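Local coordinates for protein aspartyl-tRNA synthetase 2 (Thermus thermophilus, PDB 1N9W) that activates aspartate with ATP and transfers it to tRNA(Asp) and, with similar efficiency, to tRNA(Asn), at residues Gln265-Leu270 with Trp311-Arg316; Glu294-Leu299 with Asp338-Gly343; Arg232-Leu237 with Phe390-Glu395. All blocks are in the same frame, centred on the assembly; numbering follows the deposited sequence.

Interaction 1 (Gln265-Leu270 with Trp311-Arg316); sequences QDIPRL and WLFVTR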
loop_
_atom_site.group_PDB
_atom_site.type_symbol
_atom_site.label_atom_id
_atom_site.label_comp_id
_atom_site.label_asym_id
_atom_site.label_seq_id
_atom_site.Cartn_x
_atom_site.Cartn_y
_atom_site.Cartn_z
ATOM N N GLN B 265 -15.314 -13.633 14.594
ATOM C CA GLN B 265 -15.905 -12.841 15.662
ATOM C C GLN B 265 -15.946 -13.659 16.945
ATOM O O GLN B 265 -16.253 -14.850 16.919
ATOM C CB GLN B 265 -17.309 -12.389 15.268
ATOM C CG GLN B 265 -18.107 -11.823 16.418
ATOM C CD GLN B 265 -19.252 -10.958 15.946
ATOM O OE1 GLN B 265 -20.024 -11.347 15.063
ATOM N NE2 GLN B 265 -19.378 -9.778 16.539
ATOM N N ASP B 266 -15.626 -13.019 18.065
ATOM C CA ASP B 266 -15.624 -13.713 19.345
ATOM C C ASP B 266 -14.745 -14.951 19.242
ATOM O O ASP B 266 -15.130 -16.050 19.647
ATOM C CB ASP B 266 -17.051 -14.103 19.733
ATOM C CG ASP B 266 -17.875 -12.914 20.178
ATOM O OD1 ASP B 266 -19.116 -12.962 20.055
ATOM O OD2 ASP B 266 -17.280 -11.928 20.667
ATOM N N ILE B 267 -13.557 -14.760 18.680
ATOM C CA ILE B 267 -12.601 -15.843 18.507
ATOM C C ILE B 267 -12.168 -16.405 19.851
ATOM O O ILE B 267 -11.880 -15.655 20.786
ATOM C CB ILE B 267 -11.351 -15.359 17.765
ATOM C CG1 ILE B 267 -11.743 -14.871 16.368
ATOM C CG2 ILE B 267 -10.325 -16.477 17.693
ATOM C CD1 ILE B 267 -10.596 -14.275 15.594
ATOM N N PRO B 268 -12.119 -17.741 19.964
ATOM C CA PRO B 268 -11.719 -18.451 21.185
ATOM C C PRO B 268 -10.351 -18.034 21.728
ATOM O O PRO B 268 -9.347 -18.093 21.018
ATOM C CB PRO B 268 -11.741 -19.913 20.748
ATOM C CG PRO B 268 -12.859 -19.933 19.755
ATOM C CD PRO B 268 -12.593 -18.691 18.943
ATOM N N ARG B 269 -10.322 -17.613 22.989
ATOM C CA ARG B 269 -9.085 -17.192 23.642
ATOM C C ARG B 269 -8.534 -18.384 24.430
ATOM O O ARG B 269 -9.300 -19.170 24.989
ATOM C CB ARG B 269 -9.359 -16.029 24.607
ATOM C CG ARG B 269 -10.113 -14.824 24.020
ATOM C CD ARG B 269 -9.207 -13.882 23.231
ATOM N NE ARG B 269 -9.776 -12.539 23.073
ATOM C CZ ARG B 269 -10.759 -12.215 22.232
ATOM N NH1 ARG B 269 -11.309 -13.133 21.450
ATOM N NH2 ARG B 269 -11.191 -10.961 22.167
ATOM N N LEU B 270 -7.216 -18.526 24.482
ATOM C CA LEU B 270 -6.627 -19.642 25.205
ATOM C C LEU B 270 -5.217 -19.325 25.672
ATOM O O LEU B 270 -4.320 -19.080 24.864
ATOM C CB LEU B 270 -6.609 -20.887 24.318
ATOM C CG LEU B 270 -6.430 -22.231 25.028
ATOM C CD1 LEU B 270 -7.595 -22.456 25.976
ATOM C CD2 LEU B 270 -6.365 -23.350 24.003
ATOM N N TRP B 311 -10.235 -20.092 13.725
ATOM C CA TRP B 311 -9.314 -19.180 14.398
ATOM C C TRP B 311 -9.130 -19.489 15.882
ATOM O O TRP B 311 -10.039 -19.991 16.546
ATOM C CB TRP B 311 -9.818 -17.745 14.256
ATOM C CG TRP B 311 -10.447 -17.452 12.928
ATOM C CD1 TRP B 311 -11.699 -17.807 12.518
ATOM C CD2 TRP B 311 -9.850 -16.749 11.831
ATOM N NE1 TRP B 311 -11.921 -17.368 11.235
ATOM C CE2 TRP B 311 -10.805 -16.718 10.792
ATOM C CE3 TRP B 311 -8.600 -16.146 11.632
ATOM C CZ2 TRP B 311 -10.547 -16.099 9.562
ATOM C CZ3 TRP B 311 -8.348 -15.532 10.412
ATOM C CH2 TRP B 311 -9.319 -15.515 9.391
ATOM N N LEU B 312 -7.951 -19.162 16.399
ATOM C CA LEU B 312 -7.644 -19.394 17.801
ATOM C C LEU B 312 -6.605 -18.423 18.355
ATOM O O LEU B 312 -5.475 -18.369 17.875
ATOM C CB LEU B 312 -7.140 -20.827 17.999
ATOM C CG LEU B 312 -6.624 -21.191 19.394
ATOM C CD1 LEU B 312 -7.760 -21.139 20.411
ATOM C CD2 LEU B 312 -6.005 -22.583 19.353
ATOM N N PHE B 313 -6.993 -17.656 19.367
ATOM C CA PHE B 313 -6.083 -16.711 19.990
ATOM C C PHE B 313 -5.340 -17.374 21.144
ATOM O O PHE B 313 -5.957 -17.932 22.052
ATOM C CB PHE B 313 -6.849 -15.493 20.519
ATOM C CG PHE B 313 -6.957 -14.355 19.537
ATOM C CD1 PHE B 313 -5.813 -13.786 18.979
ATOM C CD2 PHE B 313 -8.203 -13.822 19.205
ATOM C CE1 PHE B 313 -5.905 -12.704 18.107
ATOM C CE2 PHE B 313 -8.307 -12.741 18.333
ATOM C CZ PHE B 313 -7.157 -12.179 17.784
ATOM N N VAL B 314 -4.011 -17.324 21.094
ATOM C CA VAL B 314 -3.174 -17.885 22.152
ATOM C C VAL B 314 -2.660 -16.684 22.943
ATOM O O VAL B 314 -1.814 -15.931 22.464
ATOM C CB VAL B 314 -1.971 -18.668 21.579
ATOM C CG1 VAL B 314 -1.166 -19.290 22.708
ATOM C CG2 VAL B 314 -2.459 -19.748 20.634
ATOM N N THR B 315 -3.175 -16.519 24.159
ATOM C CA THR B 315 -2.815 -15.392 25.010
ATOM C C THR B 315 -1.853 -15.702 26.151
ATOM O O THR B 315 -1.585 -16.860 26.459
ATOM C CB THR B 315 -4.065 -14.768 25.631
ATOM O OG1 THR B 315 -4.736 -15.759 26.412
ATOM C CG2 THR B 315 -5.009 -14.261 24.546
ATOM N N ARG B 316 -1.357 -14.636 26.777
ATOM C CA ARG B 316 -0.430 -14.707 27.909
ATOM C C ARG B 316 0.767 -15.629 27.709
ATOM O O ARG B 316 0.763 -16.770 28.165
ATOM C CB ARG B 316 -1.180 -15.124 29.180
ATOM C CG ARG B 316 -2.209 -14.114 29.675
ATOM C CD ARG B 316 -1.568 -12.796 30.088
ATOM N NE ARG B 316 -2.555 -11.838 30.579
ATOM C CZ ARG B 316 -3.291 -12.016 31.673
ATOM N NH1 ARG B 316 -3.152 -13.118 32.399
ATOM N NH2 ARG B 316 -4.172 -11.093 32.038
#
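Phe313 and Ile267 meet at about a right angle, CD2 of the ring lying 3.7 Å from Ile267 CG2, while CE2 approaches Ile267 CD1. Both branches of the isoleucine also reach Trp311, with CG2 3.7 Å from Trp311 CB. The torsions account for this double grip: CG2 stands anti to the backbone N, and CG1 lies beside that N (chi1 -62°). The indole N-H of Trp311 is bound by the carbonyl of Ser262. Next to Phe313, and pointing the same way, runs Arg269, whose guanidinium forms a salt bridge with Glu228. Residues 269-271 and 311-315 are parallel neighbours joined through helices 272-283 and 293-306, a beta-alpha-beta crossover at one margin of the class II synthetase sheet. Arg269 and Phe313 share the sheet face covered by helix 227-248, where both touch Met231. Leu270 points to the other face, its CB 4.1 Å from Leu312 CD1; with CG anti to the backbone N (chi1 -162°), the side chain packs against Ala275 and Ile278 of helix 272-283. Its backbone is held at both N and O within the parallel ladder: Leu270 N makes a weak bond to Phe313 O, and Thr315 N donates to Leu270 O (2.9 Å). One residue earlier, Phe313 N donates to Pro268 O (2.9 Å).

Interaction 2 (Glu294-Leu299 with Asp338-Gly343); sequences EAERLL and DLLFRG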
loop_
_atom_site.group_PDB
_atom_site.type_symbol
_atom_site.label_atom_id
_atom_site.label_comp_id
_atom_site.label_asym_id
_atom_site.label_seq_id
_atom_site.Cartn_x
_atom_site.Cartn_y
_atom_site.Cartn_z
ATOM N N GLU B 294 4.120 -27.661 14.711
ATOM C CA GLU B 294 3.247 -28.805 14.906
ATOM C C GLU B 294 2.375 -28.605 16.137
ATOM O O GLU B 294 1.210 -29.005 16.158
ATOM C CB GLU B 294 4.075 -30.077 15.068
ATOM C CG GLU B 294 3.243 -31.324 15.307
ATOM C CD GLU B 294 2.310 -31.635 14.153
ATOM O OE1 GLU B 294 1.386 -30.835 13.883
ATOM O OE2 GLU B 294 2.502 -32.687 13.507
ATOM N N ALA B 295 2.946 -27.986 17.167
ATOM C CA ALA B 295 2.209 -27.733 18.399
ATOM C C ALA B 295 1.013 -26.830 18.112
ATOM O O ALA B 295 -0.092 -27.068 18.604
ATOM C CB ALA B 295 3.127 -27.084 19.434
ATOM N N GLU B 296 1.246 -25.797 17.305
ATOM C CA GLU B 296 0.205 -24.841 16.929
ATOM C C GLU B 296 -0.789 -25.480 15.967
ATOM O O GLU B 296 -1.987 -25.188 16.001
ATOM C CB GLU B 296 0.844 -23.616 16.271
ATOM C CG GLU B 296 1.680 -22.770 17.215
ATOM C CD GLU B 296 2.678 -21.897 16.489
ATOM O OE1 GLU B 296 3.310 -21.040 17.142
ATOM O OE2 GLU B 296 2.843 -22.066 15.263
ATOM N N ARG B 297 -0.278 -26.353 15.108
ATOM C CA ARG B 297 -1.108 -27.043 14.139
ATOM C C ARG B 297 -2.111 -27.945 14.859
ATOM O O ARG B 297 -3.270 -28.054 14.449
ATOM C CB ARG B 297 -0.234 -27.886 13.212
ATOM C CG ARG B 297 -0.807 -28.078 11.822
ATOM C CD ARG B 297 -0.117 -29.220 11.098
ATOM N NE ARG B 297 1.324 -29.246 11.339
ATOM C CZ ARG B 297 2.179 -28.302 10.951
ATOM N NH1 ARG B 297 1.745 -27.235 10.288
ATOM N NH2 ARG B 297 3.470 -28.429 11.228
ATOM N N LEU B 298 -1.660 -28.593 15.933
ATOM C CA LEU B 298 -2.518 -29.480 16.717
ATOM C C LEU B 298 -3.585 -28.680 17.453
ATOM O O LEU B 298 -4.717 -29.137 17.623
ATOM C CB LEU B 298 -1.681 -30.289 17.722
ATOM C CG LEU B 298 -1.224 -31.697 17.320
ATOM C CD1 LEU B 298 -0.608 -31.686 15.933
ATOM C CD2 LEU B 298 -0.222 -32.217 18.343
ATOM N N LEU B 299 -3.222 -27.480 17.889
ATOM C CA LEU B 299 -4.170 -26.621 18.583
ATOM C C LEU B 299 -5.255 -26.183 17.608
ATOM O O LEU B 299 -6.413 -26.021 17.991
ATOM C CB LEU B 299 -3.449 -25.405 19.157
ATOM C CG LEU B 299 -2.549 -25.717 20.354
ATOM C CD1 LEU B 299 -1.611 -24.553 20.612
ATOM C CD2 LEU B 299 -3.410 -26.000 21.574
ATOM N N ASP B 338 -0.969 -14.448 19.964
ATOM C CA ASP B 338 -0.679 -14.960 18.634
ATOM C C ASP B 338 -1.986 -15.454 18.066
ATOM O O ASP B 338 -2.780 -16.055 18.785
ATOM C CB ASP B 338 0.307 -16.124 18.710
ATOM C CG ASP B 338 1.742 -15.682 18.587
ATOM O OD1 ASP B 338 2.019 -14.489 18.822
ATOM O OD2 ASP B 338 2.599 -16.531 18.256
ATOM N N LEU B 339 -2.223 -15.196 16.784
ATOM C CA LEU B 339 -3.460 -15.657 16.166
ATOM C C LEU B 339 -3.167 -16.880 15.311
ATOM O O LEU B 339 -2.270 -16.859 14.468
ATOM C CB LEU B 339 -4.082 -14.559 15.301
ATOM C CG LEU B 339 -5.287 -14.989 14.458
ATOM C CD1 LEU B 339 -6.390 -15.529 15.361
ATOM C CD2 LEU B 339 -5.789 -13.810 13.641
ATOM N N LEU B 340 -3.910 -17.953 15.546
ATOM C CA LEU B 340 -3.737 -19.168 14.773
ATOM C C LEU B 340 -4.891 -19.296 13.808
ATOM O O LEU B 340 -6.054 -19.278 14.211
ATOM C CB LEU B 340 -3.709 -20.396 15.682
ATOM C CG LEU B 340 -2.509 -20.517 16.614
ATOM C CD1 LEU B 340 -2.623 -21.822 17.394
ATOM C CD2 LEU B 340 -1.222 -20.487 15.804
ATOM N N PHE B 341 -4.568 -19.406 12.527
ATOM C CA PHE B 341 -5.590 -19.542 11.506
ATOM C C PHE B 341 -5.431 -20.900 10.850
ATOM O O PHE B 341 -4.439 -21.163 10.174
ATOM C CB PHE B 341 -5.452 -18.426 10.469
ATOM C CG PHE B 341 -6.430 -18.523 9.335
ATOM C CD1 PHE B 341 -7.793 -18.691 9.579
ATOM C CD2 PHE B 341 -5.992 -18.423 8.020
ATOM C CE1 PHE B 341 -8.701 -18.748 8.528
ATOM C CE2 PHE B 341 -6.892 -18.478 6.966
ATOM C CZ PHE B 341 -8.250 -18.644 7.217
ATOM N N ARG B 342 -6.412 -21.766 11.065
ATOM C CA ARG B 342 -6.373 -23.111 10.500
ATOM C C ARG B 342 -5.044 -23.816 10.777
ATOM O O ARG B 342 -4.522 -24.527 9.921
ATOM C CB ARG B 342 -6.648 -23.052 8.989
ATOM C CG ARG B 342 -8.119 -22.838 8.660
ATOM C CD ARG B 342 -8.405 -22.686 7.170
ATOM N NE ARG B 342 -9.853 -22.622 6.950
ATOM C CZ ARG B 342 -10.439 -22.308 5.798
ATOM N NH1 ARG B 342 -9.709 -22.015 4.723
ATOM N NH2 ARG B 342 -11.766 -22.282 5.725
ATOM N N GLY B 343 -4.496 -23.602 11.970
ATOM C CA GLY B 343 -3.251 -24.257 12.342
ATOM C C GLY B 343 -1.969 -23.483 12.115
ATOM O O GLY B 343 -0.902 -23.892 12.579
#
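Leu340 presses both of its methyl groups against the backbone and lower side chain of Glu296, the two side chains crossing at about a right angle. CD2 lies 3.8 Å from Glu296 CB and also meets CG, whereas CD1 sits 3.7 Å from Glu296 O and extends to Leu299 CB at 4.1 Å. Leu340 points from strand 336-341 toward helix 293-306, which packs on this side of the class II catalytic sheet, and its CG, anti to the carbonyl carbon (chi1 -67°), carries the two methyls. An alanine in place of Leu340 would probably open a gap beneath the helix, leaving Glu296 CB and CG and Leu299 CB without the methyls they rest on. Just after the strand, the chain turns with positive phi angles at Arg342 and Gly343, and Gly343 O comes 3.5 Å from Arg297 CA in a CA-H...O contact. The approach is intimate: a CB on Gly343 would lie only 3.4 Å from Arg297 CG and would also collide with the carbonyl O of Arg342 at these backbone angles. Arg297 keeps CG anti to its backbone N and then bends at chi3 (-40°). Its NE makes a 3.0 Å salt bridge to Glu294 OE1, meeting it from above the carboxylate plane, while NH2 pairs with Glu293. Across the contact Glu296 OE1 stands 4.7 Å from Asp338 OD2, a like-charge approach probably eased by the salt bridge of Asp338 to Arg322. The helix thus meets the strand through van der Waals contact and the turn after it through a CA-H...O approach, with the arginine's charge met by glutamates of its own helix.

Interaction 3 (Arg232-Leu237 with Phe390-Glu395); sequences RLEEAL and FAIGAE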
loop_
_atom_site.group_PDB
_atom_site.type_symbol
_atom_site.label_atom_id
_atom_site.label_comp_id
_atom_site.label_asym_id
_atom_site.label_seq_id
_atom_site.Cartn_x
_atom_site.Cartn_y
_atom_site.Cartn_z
ATOM N N ARG B 232 -9.637 -7.360 19.743
ATOM C CA ARG B 232 -10.948 -6.966 19.245
ATOM C C ARG B 232 -10.798 -6.199 17.924
ATOM O O ARG B 232 -11.625 -6.336 17.024
ATOM C CB ARG B 232 -11.675 -6.105 20.284
ATOM C CG ARG B 232 -12.360 -6.919 21.384
ATOM C CD ARG B 232 -12.208 -6.259 22.746
ATOM N NE ARG B 232 -12.535 -4.835 22.702
ATOM C CZ ARG B 232 -12.207 -3.969 23.656
ATOM N NH1 ARG B 232 -11.544 -4.388 24.731
ATOM N NH2 ARG B 232 -12.533 -2.688 23.531
ATOM N N LEU B 233 -9.738 -5.404 17.811
ATOM C CA LEU B 233 -9.489 -4.644 16.598
ATOM C C LEU B 233 -9.182 -5.586 15.433
ATOM O O LEU B 233 -9.771 -5.476 14.362
ATOM C CB LEU B 233 -8.311 -3.687 16.786
ATOM C CG LEU B 233 -7.762 -3.059 15.482
ATOM C CD1 LEU B 233 -8.744 -2.031 14.963
ATOM C CD2 LEU B 233 -6.408 -2.408 15.742
ATOM N N GLU B 234 -8.255 -6.512 15.655
ATOM C CA GLU B 234 -7.878 -7.456 14.619
ATOM C C GLU B 234 -9.050 -8.278 14.100
ATOM O O GLU B 234 -9.108 -8.609 12.908
ATOM C CB GLU B 234 -6.765 -8.378 15.107
ATOM C CG GLU B 234 -6.507 -9.520 14.158
ATOM C CD GLU B 234 -5.140 -10.157 14.340
ATOM O OE1 GLU B 234 -4.640 -10.199 15.486
ATOM O OE2 GLU B 234 -4.584 -10.628 13.326
ATOM N N GLU B 235 -9.983 -8.609 14.985
ATOM C CA GLU B 235 -11.165 -9.390 14.612
ATOM C C GLU B 235 -12.012 -8.626 13.612
ATOM O O GLU B 235 -12.438 -9.172 12.595
ATOM C CB GLU B 235 -12.017 -9.708 15.850
ATOM C CG GLU B 235 -11.603 -10.979 16.584
ATOM C CD GLU B 235 -12.469 -11.257 17.824
ATOM O OE1 GLU B 235 -13.713 -11.153 17.734
ATOM O OE2 GLU B 235 -11.901 -11.595 18.875
ATOM N N ALA B 236 -12.261 -7.359 13.916
ATOM C CA ALA B 236 -13.067 -6.512 13.044
ATOM C C ALA B 236 -12.300 -6.272 11.741
ATOM O O ALA B 236 -12.889 -6.280 10.661
ATOM C CB ALA B 236 -13.373 -5.187 13.745
ATOM N N LEU B 237 -10.988 -6.070 11.862
ATOM C CA LEU B 237 -10.114 -5.849 10.719
ATOM C C LEU B 237 -10.210 -7.036 9.758
ATOM O O LEU B 237 -10.434 -6.860 8.562
ATOM C CB LEU B 237 -8.665 -5.683 11.190
ATOM C CG LEU B 237 -7.547 -5.603 10.140
ATOM C CD1 LEU B 237 -7.704 -4.341 9.311
ATOM C CD2 LEU B 237 -6.191 -5.618 10.845
ATOM N N PHE B 390 0.293 -5.291 16.358
ATOM C CA PHE B 390 0.442 -6.644 15.853
ATOM C C PHE B 390 0.723 -6.599 14.356
ATOM O O PHE B 390 0.568 -5.555 13.713
ATOM C CB PHE B 390 -0.828 -7.449 16.153
ATOM C CG PHE B 390 -2.075 -6.926 15.474
ATOM C CD1 PHE B 390 -2.439 -7.391 14.213
ATOM C CD2 PHE B 390 -2.902 -5.997 16.107
ATOM C CE1 PHE B 390 -3.602 -6.949 13.594
ATOM C CE2 PHE B 390 -4.074 -5.548 15.488
ATOM C CZ PHE B 390 -4.424 -6.027 14.229
ATOM N N ALA B 391 1.144 -7.732 13.807
ATOM C CA ALA B 391 1.461 -7.823 12.392
ATOM C C ALA B 391 0.775 -9.043 11.817
ATOM O O ALA B 391 0.631 -10.059 12.495
ATOM C CB ALA B 391 2.968 -7.931 12.202
ATOM N N ILE B 392 0.353 -8.943 10.564
ATOM C CA ILE B 392 -0.318 -10.048 9.908
ATOM C C ILE B 392 0.503 -10.560 8.737
ATOM O O ILE B 392 0.901 -9.790 7.863
ATOM C CB ILE B 392 -1.706 -9.624 9.385
ATOM C CG1 ILE B 392 -2.568 -9.139 10.553
ATOM C CG2 ILE B 392 -2.372 -10.777 8.659
ATOM C CD1 ILE B 392 -3.994 -8.803 10.167
ATOM N N GLY B 393 0.768 -11.863 8.735
ATOM C CA GLY B 393 1.522 -12.464 7.648
ATOM C C GLY B 393 0.591 -12.575 6.465
ATOM O O GLY B 393 -0.163 -13.543 6.351
ATOM N N ALA B 394 0.638 -11.574 5.590
ATOM C CA ALA B 394 -0.224 -11.532 4.413
ATOM C C ALA B 394 -0.285 -12.844 3.633
ATOM O O ALA B 394 -1.369 -13.371 3.405
ATOM C CB ALA B 394 0.215 -10.381 3.491
ATOM N N GLU B 395 0.865 -13.375 3.225
ATOM C CA GLU B 395 0.866 -14.614 2.460
ATOM C C GLU B 395 0.295 -15.824 3.186
ATOM O O GLU B 395 -0.390 -16.640 2.575
ATOM C CB GLU B 395 2.270 -14.962 1.967
ATOM C CG GLU B 395 2.743 -14.135 0.794
ATOM C CD GLU B 395 3.484 -12.902 1.229
ATOM O OE1 GLU B 395 2.922 -12.131 2.040
ATOM O OE2 GLU B 395 4.629 -12.704 0.775
#
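The helix bearing Leu233, Glu234 and Leu237 runs over the strand bearing Phe390 and Ile392, the axes of 232-237 and 390-393 passing 10.8 Å apart with their directions 33° from parallel. Phe390 rises toward the helix with CG between its backbone N and carbonyl carbon (chi1 63°). Glu234 lies over one face of the ring: its CB is 3.4 Å from Phe390 CZ, and its extended chain carries the carboxylate across CE1 and CD1. The carboxylate and ring planes are only 17° apart, a stacked pair in which OE1 stands 3.8 Å above the ring plane, offset toward the rim. Two leucines close on the ring edge, Leu233 CD2 at 3.9 Å from Phe390 CE2 and Leu237 CD2 at 3.8 Å from Phe390 CZ. Leu237 also meets Ile392 tip to tip, its CD2 3.9 Å from Ile392 CD1. The strand leads directly into helix 394-402, with Gly393 as the N-cap; this strand-helix unit is motif 3 of class II synthetases, and Gly393 to Arg396 are predicted to bind ATP. Glu234 OE2 is hydrogen-bonded to Thr347 OG1 and lies 3.7 Å from Ile392 CD1. Buried OE1 has no polar partner in the model, and a carboxylate set among apolar groups, with OE2 bonded to Thr347 and OE1 unpartnered, would probably have a raised pKa.

From the N-terminal side, helix 227-248 supplies the first half of interaction 3, whose loop closes, with 152 residues between, at strand 387-393. Interactions 1 and 2 are both nested within that loop. Interaction 1 opens at 265-270 and closes at 311-316; interaction 2 opens between them, at 294-299, and closes beyond, at 338-343, so these two cross. They are joined where strands 311-315 and 336-341 pair, through probable hydrogen bonds Leu312 O to Leu340 N and Val314 N to Asp338 O. Glu235, on the helix of interaction 3, reaches Asp266 N and Arg269 of interaction 1. Together they add edge strand 269-271 to the catalytic sheet and pack helices 227-248 and 293-306 on it.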